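Local coordinates for flagellar hook associated protein type 3 FlgL (Legionella pneumophila subsp. pneumophila, PDB 5YTI), which probably serves as a structural component of the bacterial flagellum, as a hook-associated protein of the flagellin family, at residues 88-93 / 112-117. Sequence-based numbering, arbitrary orientation.
Sequences HRLREI and VEAQAL
Arg89 and Glu113 join two neighbouring antiparallel helices, 49-96 and 104-125, in the N-terminal helical region of this flagellin-family protein. The two helices form a helical hairpin, and the short segments run at 161° to each other. Their axes come within 10.5 Å. Leu90 and Ala114 are the pair with the closest CA atoms.

The polar part is a bidentate salt bridge. Arg89 meets the carboxylate side-on. Its NE donates to Glu113 OE2 over 3.0 Å, within the guanidinium plane. This bond is nearly straight, at 177°. Its NH2 donates to Glu113 OE1 over 2.7 Å, and this bond is clearly bent. NH2 meets the syn lone pair of OE1, which lies tilted from the guanidinium plane. NE meets OE2 on its syn side but from out of the carboxylate plane. The two flat groups are twisted 43° apart. The Arg89 chain starts with CG anti to the backbone N and bends at chi2, while Glu113 reaches across extended. A long ionic contact from Arg89 NH1 to Glu92 OE1, at 3.9 Å, adds Glu92, also on helix 49-96, to the salt-bridge network.

The apolar part lies beside this bridge. Leu117 is its centre. Its CB packs on Leu90 CD2 at 3.8 Å, and the two leucine side chains lie alongside one another, pointing opposite ways. Leu117 CD1 also touches Ile93 CD1 and the CG methylene of Arg89. Leu90 CD2 reaches Ala114 CB at 4.2 Å.

Helix 296-307 packs against the same core, with Val300 on Leu90, Met303 on Ile93 and Ile304 on Ala114. Ile331 of helix 316-374 also touches Leu90. The apolar residues are buried where these four helices meet, while Arg89 and Glu113 lie at the more exposed margin.

Ile93 ties the two parts together: its CD1 lies beside Glu113 OE1, and its CG1 sits 3.6 Å above the guanidinium plane of Arg89, over the centre.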
loop_
_atom_site.group_PDB
_atom_site.type_symbol
_atom_site.label_atom_id
_atom_site.label_comp_id
_atom_site.label_asym_id
_atom_site.label_seq_id
_atom_site.Cartn_x
_atom_site.Cartn_y
_atom_site.Cartn_z
ATOM N N HIS A 88 -9.348 -11.146 -12.037
ATOM C CA HIS A 88 -9.906 -12.423 -11.561
ATOM C C HIS A 88 -9.337 -13.589 -12.352
ATOM O O HIS A 88 -9.128 -14.692 -11.833
ATOM C CB HIS A 88 -11.442 -12.440 -11.635
ATOM C CG HIS A 88 -12.104 -12.002 -10.363
ATOM N ND1 HIS A 88 -13.319 -11.353 -10.338
ATOM C CD2 HIS A 88 -11.696 -12.091 -9.071
ATOM C CE1 HIS A 88 -13.645 -11.080 -9.087
ATOM N NE2 HIS A 88 -12.671 -11.504 -8.300
ATOM N N ARG A 89 -9.076 -13.287 -13.616
ATOM C CA ARG A 89 -8.565 -14.224 -14.580
ATOM C C ARG A 89 -7.066 -14.297 -14.367
ATOM O O ARG A 89 -6.519 -15.400 -14.291
ATOM C CB ARG A 89 -8.928 -13.785 -16.021
ATOM C CG ARG A 89 -8.361 -14.629 -17.174
ATOM C CD ARG A 89 -8.687 -16.131 -17.096
ATOM N NE ARG A 89 -7.863 -16.898 -18.044
ATOM C CZ ARG A 89 -7.434 -18.153 -17.855
ATOM N NH1 ARG A 89 -7.763 -18.834 -16.770
ATOM N NH2 ARG A 89 -6.669 -18.744 -18.761
ATOM N N LEU A 90 -6.397 -13.155 -14.232
ATOM C CA LEU A 90 -4.980 -13.194 -13.885
ATOM C C LEU A 90 -4.753 -14.062 -12.642
ATOM O O LEU A 90 -3.686 -14.650 -12.464
ATOM C CB LEU A 90 -4.429 -11.783 -13.674
ATOM C CG LEU A 90 -4.219 -10.986 -14.971
ATOM C CD1 LEU A 90 -4.175 -9.498 -14.703
ATOM C CD2 LEU A 90 -2.962 -11.443 -15.701
ATOM N N ARG A 91 -5.750 -14.161 -11.775
ATOM C CA ARG A 91 -5.584 -14.943 -10.565
ATOM C C ARG A 91 -5.747 -16.427 -10.873
ATOM O O ARG A 91 -5.032 -17.262 -10.326
ATOM C CB ARG A 91 -6.570 -14.487 -9.492
ATOM C CG ARG A 91 -6.733 -15.533 -8.433
ATOM C CD ARG A 91 -7.254 -15.019 -7.121
ATOM N NE ARG A 91 -7.292 -16.156 -6.204
ATOM C CZ ARG A 91 -7.366 -16.042 -4.889
ATOM N NH1 ARG A 91 -7.446 -14.831 -4.334
ATOM N NH2 ARG A 91 -7.372 -17.127 -4.136
ATOM N N GLU A 92 -6.705 -16.748 -11.739
ATOM C CA GLU A 92 -6.878 -18.123 -12.238
ATOM C C GLU A 92 -5.550 -18.541 -12.851
ATOM O O GLU A 92 -4.938 -19.518 -12.409
ATOM C CB GLU A 92 -8.001 -18.232 -13.285
ATOM C CG GLU A 92 -9.438 -18.098 -12.764
ATOM C CD GLU A 92 -10.531 -18.255 -13.824
ATOM O OE1 GLU A 92 -10.739 -17.403 -14.734
ATOM O OE2 GLU A 92 -11.245 -19.254 -13.715
ATOM N N ILE A 93 -5.076 -17.760 -13.822
ATOM C CA ILE A 93 -3.749 -17.959 -14.432
ATOM C C ILE A 93 -2.618 -18.153 -13.407
ATOM O O ILE A 93 -1.904 -19.135 -13.493
ATOM C CB ILE A 93 -3.354 -16.810 -15.395
ATOM C CG1 ILE A 93 -4.210 -16.851 -16.649
ATOM C CG2 ILE A 93 -1.887 -16.922 -15.797
ATOM C CD1 ILE A 93 -3.957 -15.728 -17.644
ATOM N N VAL A 112 1.195 -15.523 -22.796
ATOM C CA VAL A 112 0.766 -14.661 -23.874
ATOM C C VAL A 112 -0.613 -14.145 -23.534
ATOM O O VAL A 112 -0.934 -12.983 -23.843
ATOM C CB VAL A 112 0.801 -15.374 -25.238
ATOM C CG1 VAL A 112 0.182 -14.514 -26.309
ATOM C CG2 VAL A 112 2.244 -15.695 -25.615
ATOM N N GLU A 113 -1.423 -14.975 -22.872
ATOM C CA GLU A 113 -2.678 -14.460 -22.355
ATOM C C GLU A 113 -2.412 -13.353 -21.334
ATOM O O GLU A 113 -2.991 -12.275 -21.444
ATOM C CB GLU A 113 -3.543 -15.534 -21.729
ATOM C CG GLU A 113 -4.962 -15.026 -21.548
ATOM C CD GLU A 113 -5.859 -15.964 -20.779
ATOM O OE1 GLU A 113 -5.365 -17.007 -20.298
ATOM O OE2 GLU A 113 -7.066 -15.644 -20.655
ATOM N N ALA A 114 -1.538 -13.611 -20.360
ATOM C CA ALA A 114 -1.203 -12.582 -19.389
ATOM C C ALA A 114 -0.769 -11.314 -20.096
ATOM O O ALA A 114 -1.141 -10.230 -19.670
ATOM C CB ALA A 114 -0.137 -13.046 -18.422
ATOM N N GLN A 115 -0.019 -11.427 -21.192
ATOM C CA GLN A 115 0.365 -10.218 -21.944
ATOM C C GLN A 115 -0.868 -9.519 -22.509
ATOM O O GLN A 115 -0.927 -8.305 -22.520
ATOM C CB GLN A 115 1.437 -10.473 -23.039
ATOM C CG GLN A 115 1.943 -9.219 -23.804
ATOM C CD GLN A 115 2.940 -8.333 -23.022
ATOM O OE1 GLN A 115 3.950 -8.827 -22.496
ATOM N NE2 GLN A 115 2.660 -7.014 -22.960
ATOM N N ALA A 116 -1.874 -10.254 -22.960
ATOM C CA ALA A 116 -3.107 -9.582 -23.409
ATOM C C ALA A 116 -3.799 -8.871 -22.239
ATOM O O ALA A 116 -4.280 -7.750 -22.400
ATOM C CB ALA A 116 -4.052 -10.558 -24.081
ATOM N N LEU A 117 -3.818 -9.506 -21.061
ATOM C CA LEU A 117 -4.466 -8.918 -19.889
ATOM C C LEU A 117 -3.727 -7.672 -19.407
ATOM O O LEU A 117 -4.356 -6.651 -19.173
ATOM C CB LEU A 117 -4.663 -9.951 -18.778
ATOM C CG LEU A 117 -5.655 -11.055 -19.203
ATOM C CD1 LEU A 117 -5.452 -12.368 -18.455
ATOM C CD2 LEU A 117 -7.098 -10.599 -19.047
#